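Local coordinates for predicted ATPase involved in replication control, Cdc46/Mcm family (Methanopyrus kandleri AV19, PDB 3F8T), which probably binds ATP and single-stranded DNA as a member of the MCM family of replicative helicases, at residues A[419-430]-A[473-484]. The protein carries 2 engineered substitutions. Residues are numbered along the deposited sequence; the frame is centred on the assembly and turned at random.
Sequences ARKRLEHWYETR and PEDVDIAAELVD
Trp426 and Arg430 of helix 417-439 both grip the carboxylate of Asp484 on helix 473-489. Trp426 NE1 gives a nearly straight hydrogen bond to Asp484 OD2 (3.1 Å, 172°) that lies in the plane of the ring, while Arg430 NH2 reaches Asp484 OD2 at 2.7 Å in a salt bridge, coming from the opposite face of the carboxylate. Arg430 NE adds weak bonds to both oxygens, so the buried acid is held at the guanidinium edge and is likely to stay ionised. Chi1 of Arg430 (-70°) puts its CG over the face of the indole opposite Ala480, and the bend at chi2 carries the guanidinium on to Asp484, one face over Trp426 CD1. Ala480 CB makes a CH-pi contact 3.6 Å from the centroid of the Trp426 five-membered ring. At the far end of the ring, CH2 meets Val483 CG1. A leucine in place of Trp426 would probably leave Asp484 OD2 without its N-H donor and Ala480 and the aliphatic part of Arg430 without the flat surface between them.

Toward the helix starts, Val476 sets CG1 against Leu423 and the CG of Arg422, and CG2 against Ala419, whose CB also faces the Pro473 ring. Arg422, its chain bent twice, brings its guanidinium edge to Pro473 CB. Asp477 stands over one face of the Arg422 guanidinium, its OD2 2.8 Å from Arg422 NH2; this oxygen lies well out of the plane, so no N-H points at it and the salt bridge is purely electrostatic.

The segments run roughly parallel (27°), nearest at Ala419 and Pro473 and spreading toward Arg430 and Asp484. They belong to the AAA-lid region: Leu423 rests on strand 414-415 and helix 449-465, Ala479 packs on that same helix, and Leu482 meets helix 219-229 of the P-loop region.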
loop_
_atom_site.group_PDB
_atom_site.type_symbol
_atom_site.label_atom_id
_atom_site.label_comp_id
_atom_site.label_asym_id
_atom_site.label_seq_id
_atom_site.Cartn_x
_atom_site.Cartn_y
_atom_site.Cartn_z
ATOM N N ALA A 419 -12.709 24.119 13.301
ATOM C CA ALA A 419 -11.742 23.879 12.224
ATOM C C ALA A 419 -12.360 24.206 10.867
ATOM O O ALA A 419 -11.694 24.760 9.988
ATOM C CB ALA A 419 -11.265 22.431 12.238
ATOM N N ARG A 420 -13.622 23.817 10.689
ATOM C CA ARG A 420 -14.346 24.123 9.455
ATOM C C ARG A 420 -14.454 25.630 9.271
ATOM O O ARG A 420 -14.236 26.144 8.168
ATOM C CB ARG A 420 -15.730 23.480 9.443
ATOM C CG ARG A 420 -16.509 23.806 8.184
ATOM C CD ARG A 420 -17.808 23.054 8.104
ATOM N NE ARG A 420 -18.814 23.508 9.062
ATOM C CZ ARG A 420 -19.351 24.728 9.100
ATOM N NH1 ARG A 420 -18.962 25.677 8.258
ATOM N NH2 ARG A 420 -20.273 25.007 10.011
ATOM N N LYS A 421 -14.756 26.339 10.356
ATOM C CA LYS A 421 -14.826 27.804 10.299
ATOM C C LYS A 421 -13.465 28.426 9.982
ATOM O O LYS A 421 -13.377 29.357 9.167
ATOM C CB LYS A 421 -15.426 28.382 11.584
ATOM C CG LYS A 421 -16.920 28.135 11.668
ATOM C CD LYS A 421 -17.503 28.573 13.005
ATOM C CE LYS A 421 -19.025 28.594 12.938
ATOM N NZ LYS A 421 -19.663 28.230 14.241
ATOM N N ARG A 422 -12.416 27.888 10.599
ATOM C CA ARG A 422 -11.050 28.345 10.366
ATOM C C ARG A 422 -10.665 28.167 8.889
ATOM O O ARG A 422 -10.018 29.036 8.288
ATOM C CB ARG A 422 -10.075 27.596 11.288
ATOM C CG ARG A 422 -8.618 28.010 11.138
ATOM C CD ARG A 422 -8.290 29.305 11.884
ATOM N NE ARG A 422 -7.672 28.983 13.166
ATOM C CZ ARG A 422 -6.793 29.748 13.808
ATOM N NH1 ARG A 422 -6.407 30.912 13.296
ATOM N NH2 ARG A 422 -6.293 29.335 14.966
ATOM N N LEU A 423 -11.095 27.047 8.315
ATOM C CA LEU A 423 -10.782 26.706 6.931
ATOM C C LEU A 423 -11.534 27.626 5.965
ATOM O O LEU A 423 -10.950 28.167 5.022
ATOM C CB LEU A 423 -11.137 25.246 6.659
ATOM C CG LEU A 423 -11.038 24.738 5.221
ATOM C CD1 LEU A 423 -9.626 24.826 4.691
ATOM C CD2 LEU A 423 -11.550 23.311 5.139
ATOM N N GLU A 424 -12.826 27.800 6.213
ATOM C CA GLU A 424 -13.654 28.668 5.365
ATOM C C GLU A 424 -13.173 30.130 5.398
ATOM O O GLU A 424 -13.157 30.808 4.357
ATOM C CB GLU A 424 -15.152 28.475 5.676
ATOM C CG GLU A 424 -15.589 27.052 5.257
ATOM C CD GLU A 424 -17.070 26.722 5.419
ATOM O OE1 GLU A 424 -17.679 27.085 6.457
ATOM O OE2 GLU A 424 -17.608 26.040 4.506
ATOM N N HIS A 425 -12.731 30.573 6.574
ATOM C CA HIS A 425 -12.190 31.920 6.782
ATOM C C HIS A 425 -10.901 32.159 5.997
ATOM O O HIS A 425 -10.766 33.177 5.316
ATOM C CB HIS A 425 -11.934 32.176 8.274
ATOM C CG HIS A 425 -11.347 33.525 8.569
ATOM N ND1 HIS A 425 -12.056 34.698 8.410
ATOM C CD2 HIS A 425 -10.121 33.886 9.020
ATOM C CE1 HIS A 425 -11.297 35.721 8.756
ATOM N NE2 HIS A 425 -10.115 35.256 9.124
ATOM N N TRP A 426 -9.945 31.236 6.124
ATOM C CA TRP A 426 -8.733 31.283 5.306
ATOM C C TRP A 426 -9.099 31.413 3.825
ATOM O O TRP A 426 -8.590 32.280 3.126
ATOM C CB TRP A 426 -7.881 30.028 5.519
ATOM C CG TRP A 426 -6.699 29.967 4.597
ATOM C CD1 TRP A 426 -5.483 30.548 4.790
ATOM C CD2 TRP A 426 -6.635 29.319 3.321
ATOM N NE1 TRP A 426 -4.657 30.282 3.728
ATOM C CE2 TRP A 426 -5.339 29.537 2.808
ATOM C CE3 TRP A 426 -7.545 28.570 2.565
ATOM C CZ2 TRP A 426 -4.927 29.034 1.574
ATOM C CZ3 TRP A 426 -7.127 28.065 1.325
ATOM C CH2 TRP A 426 -5.838 28.304 0.849
ATOM N N TYR A 427 -9.989 30.540 3.364
ATOM C CA TYR A 427 -10.341 30.461 1.951
ATOM C C TYR A 427 -10.923 31.765 1.418
ATOM O O TYR A 427 -10.457 32.280 0.401
ATOM C CB TYR A 427 -11.326 29.312 1.729
ATOM C CG TYR A 427 -11.643 28.985 0.280
ATOM C CD1 TYR A 427 -10.633 28.879 -0.677
ATOM C CD2 TYR A 427 -12.959 28.733 -0.120
ATOM C CE1 TYR A 427 -10.931 28.547 -2.010
ATOM C CE2 TYR A 427 -13.268 28.398 -1.445
ATOM C CZ TYR A 427 -12.253 28.319 -2.380
ATOM O OH TYR A 427 -12.560 27.989 -3.677
ATOM N N GLU A 428 -11.927 32.291 2.116
ATOM C CA GLU A 428 -12.579 33.540 1.722
ATOM C C GLU A 428 -11.611 34.728 1.796
ATOM O O GLU A 428 -11.587 35.556 0.893
ATOM C CB GLU A 428 -13.856 33.782 2.542
ATOM C CG GLU A 428 -13.641 34.160 4.015
ATOM C CD GLU A 428 -14.942 34.237 4.821
ATOM O OE1 GLU A 428 -16.015 33.882 4.274
ATOM O OE2 GLU A 428 -14.890 34.642 6.008
ATOM N N THR A 429 -10.800 34.787 2.854
ATOM C CA THR A 429 -9.814 35.859 3.037
ATOM C C THR A 429 -8.773 35.853 1.897
ATOM O O THR A 429 -8.433 36.908 1.342
ATOM C CB THR A 429 -9.148 35.767 4.452
ATOM O OG1 THR A 429 -10.131 36.028 5.470
ATOM C CG2 THR A 429 -8.017 36.758 4.617
ATOM N N ARG A 430 -8.288 34.668 1.529
ATOM C CA ARG A 430 -7.302 34.558 0.449
ATOM C C ARG A 430 -7.873 34.881 -0.929
ATOM O O ARG A 430 -7.196 35.496 -1.742
ATOM C CB ARG A 430 -6.641 33.166 0.446
ATOM C CG ARG A 430 -5.716 32.931 1.637
ATOM C CD ARG A 430 -4.457 33.802 1.565
ATOM N NE ARG A 430 -3.542 33.487 2.656
ATOM C CZ ARG A 430 -3.625 33.978 3.893
ATOM N NH1 ARG A 430 -4.584 34.837 4.224
ATOM N NH2 ARG A 430 -2.739 33.608 4.807
ATOM N N PRO A 473 -8.442 23.659 14.547
ATOM C CA PRO A 473 -7.932 24.896 13.912
ATOM C C PRO A 473 -6.405 24.953 13.750
ATOM O O PRO A 473 -5.887 25.473 12.739
ATOM C CB PRO A 473 -8.429 26.001 14.861
ATOM C CG PRO A 473 -9.720 25.459 15.385
ATOM C CD PRO A 473 -9.390 23.979 15.637
ATOM N N GLU A 474 -5.697 24.411 14.730
ATOM C CA GLU A 474 -4.245 24.336 14.690
ATOM C C GLU A 474 -3.722 23.536 13.475
ATOM O O GLU A 474 -2.688 23.905 12.887
ATOM C CB GLU A 474 -3.737 23.737 15.995
ATOM C CG GLU A 474 -3.842 24.691 17.210
ATOM C CD GLU A 474 -5.277 25.073 17.599
ATOM O OE1 GLU A 474 -6.205 24.225 17.475
ATOM O OE2 GLU A 474 -5.462 26.243 18.033
ATOM N N ASP A 475 -4.432 22.463 13.107
ATOM C CA ASP A 475 -4.091 21.652 11.921
ATOM C C ASP A 475 -4.353 22.437 10.635
ATOM O O ASP A 475 -3.619 22.293 9.656
ATOM C CB ASP A 475 -4.891 20.339 11.865
ATOM C CG ASP A 475 -4.741 19.482 13.127
ATOM O OD1 ASP A 475 -3.610 19.340 13.640
ATOM O OD2 ASP A 475 -5.763 18.941 13.608
ATOM N N VAL A 476 -5.433 23.219 10.635
ATOM C CA VAL A 476 -5.796 24.041 9.488
ATOM C C VAL A 476 -4.734 25.108 9.268
ATOM O O VAL A 476 -4.325 25.349 8.138
ATOM C CB VAL A 476 -7.202 24.670 9.631
ATOM C CG1 VAL A 476 -7.451 25.653 8.476
ATOM C CG2 VAL A 476 -8.275 23.561 9.605
ATOM N N ASP A 477 -4.267 25.703 10.362
ATOM C CA ASP A 477 -3.274 26.764 10.319
ATOM C C ASP A 477 -1.957 26.288 9.712
ATOM O O ASP A 477 -1.331 26.999 8.910
ATOM C CB ASP A 477 -3.038 27.325 11.728
ATOM C CG ASP A 477 -4.165 28.238 12.190
ATOM O OD1 ASP A 477 -5.087 28.526 11.395
ATOM O OD2 ASP A 477 -4.117 28.676 13.352
ATOM N N ILE A 478 -1.531 25.099 10.111
ATOM C CA ILE A 478 -0.296 24.519 9.590
ATOM C C ILE A 478 -0.419 24.228 8.090
ATOM O O ILE A 478 0.472 24.564 7.305
ATOM C CB ILE A 478 0.060 23.230 10.350
ATOM C CG1 ILE A 478 0.586 23.565 11.740
ATOM C CG2 ILE A 478 1.075 22.372 9.552
ATOM C CD1 ILE A 478 0.613 22.342 12.672
ATOM N N ALA A 479 -1.524 23.586 7.717
ATOM C CA ALA A 479 -1.867 23.309 6.315
ATOM C C ALA A 479 -1.897 24.588 5.443
ATOM O O ALA A 479 -1.291 24.644 4.362
ATOM C CB ALA A 479 -3.203 22.597 6.264
ATOM N N ALA A 480 -2.589 25.614 5.927
ATOM C CA ALA A 480 -2.744 26.865 5.186
ATOM C C ALA A 480 -1.413 27.573 4.978
ATOM O O ALA A 480 -1.176 28.128 3.908
ATOM C CB ALA A 480 -3.713 27.793 5.921
ATOM N N GLU A 481 -0.546 27.551 5.991
ATOM C CA GLU A 481 0.797 28.142 5.867
ATOM C C GLU A 481 1.589 27.479 4.740
ATOM O O GLU A 481 2.292 28.148 3.992
ATOM C CB GLU A 481 1.559 28.029 7.190
ATOM C CG GLU A 481 2.833 28.883 7.274
ATOM C CD GLU A 481 4.096 28.178 6.772
ATOM O OE1 GLU A 481 4.247 26.944 6.977
ATOM O OE2 GLU A 481 4.952 28.874 6.180
ATOM N N LEU A 482 1.459 26.160 4.600
ATOM C CA LEU A 482 2.158 25.454 3.514
ATOM C C LEU A 482 1.601 25.761 2.141
ATOM O O LEU A 482 2.366 25.921 1.194
ATOM C CB LEU A 482 2.142 23.940 3.741
ATOM C CG LEU A 482 2.913 23.457 4.975
ATOM C CD1 LEU A 482 2.640 21.973 5.203
ATOM C CD2 LEU A 482 4.418 23.732 4.904
ATOM N N VAL A 483 0.273 25.833 2.020
ATOM C CA VAL A 483 -0.341 26.169 0.733
ATOM C C VAL A 483 0.043 27.605 0.361
ATOM O O VAL A 483 0.476 27.860 -0.767
ATOM C CB VAL A 483 -1.891 25.939 0.715
ATOM C CG1 VAL A 483 -2.515 26.467 -0.596
ATOM C CG2 VAL A 483 -2.209 24.459 0.859
ATOM N N ASP A 484 -0.074 28.519 1.321
ATOM C CA ASP A 484 0.350 29.921 1.119
ATOM C C ASP A 484 1.816 30.061 0.693
ATOM O O ASP A 484 2.145 30.846 -0.216
ATOM C CB ASP A 484 0.103 30.744 2.378
ATOM C CG ASP A 484 -1.353 31.097 2.565
ATOM O OD1 ASP A 484 -2.113 31.094 1.575
ATOM O OD2 ASP A 484 -1.741 31.370 3.712
#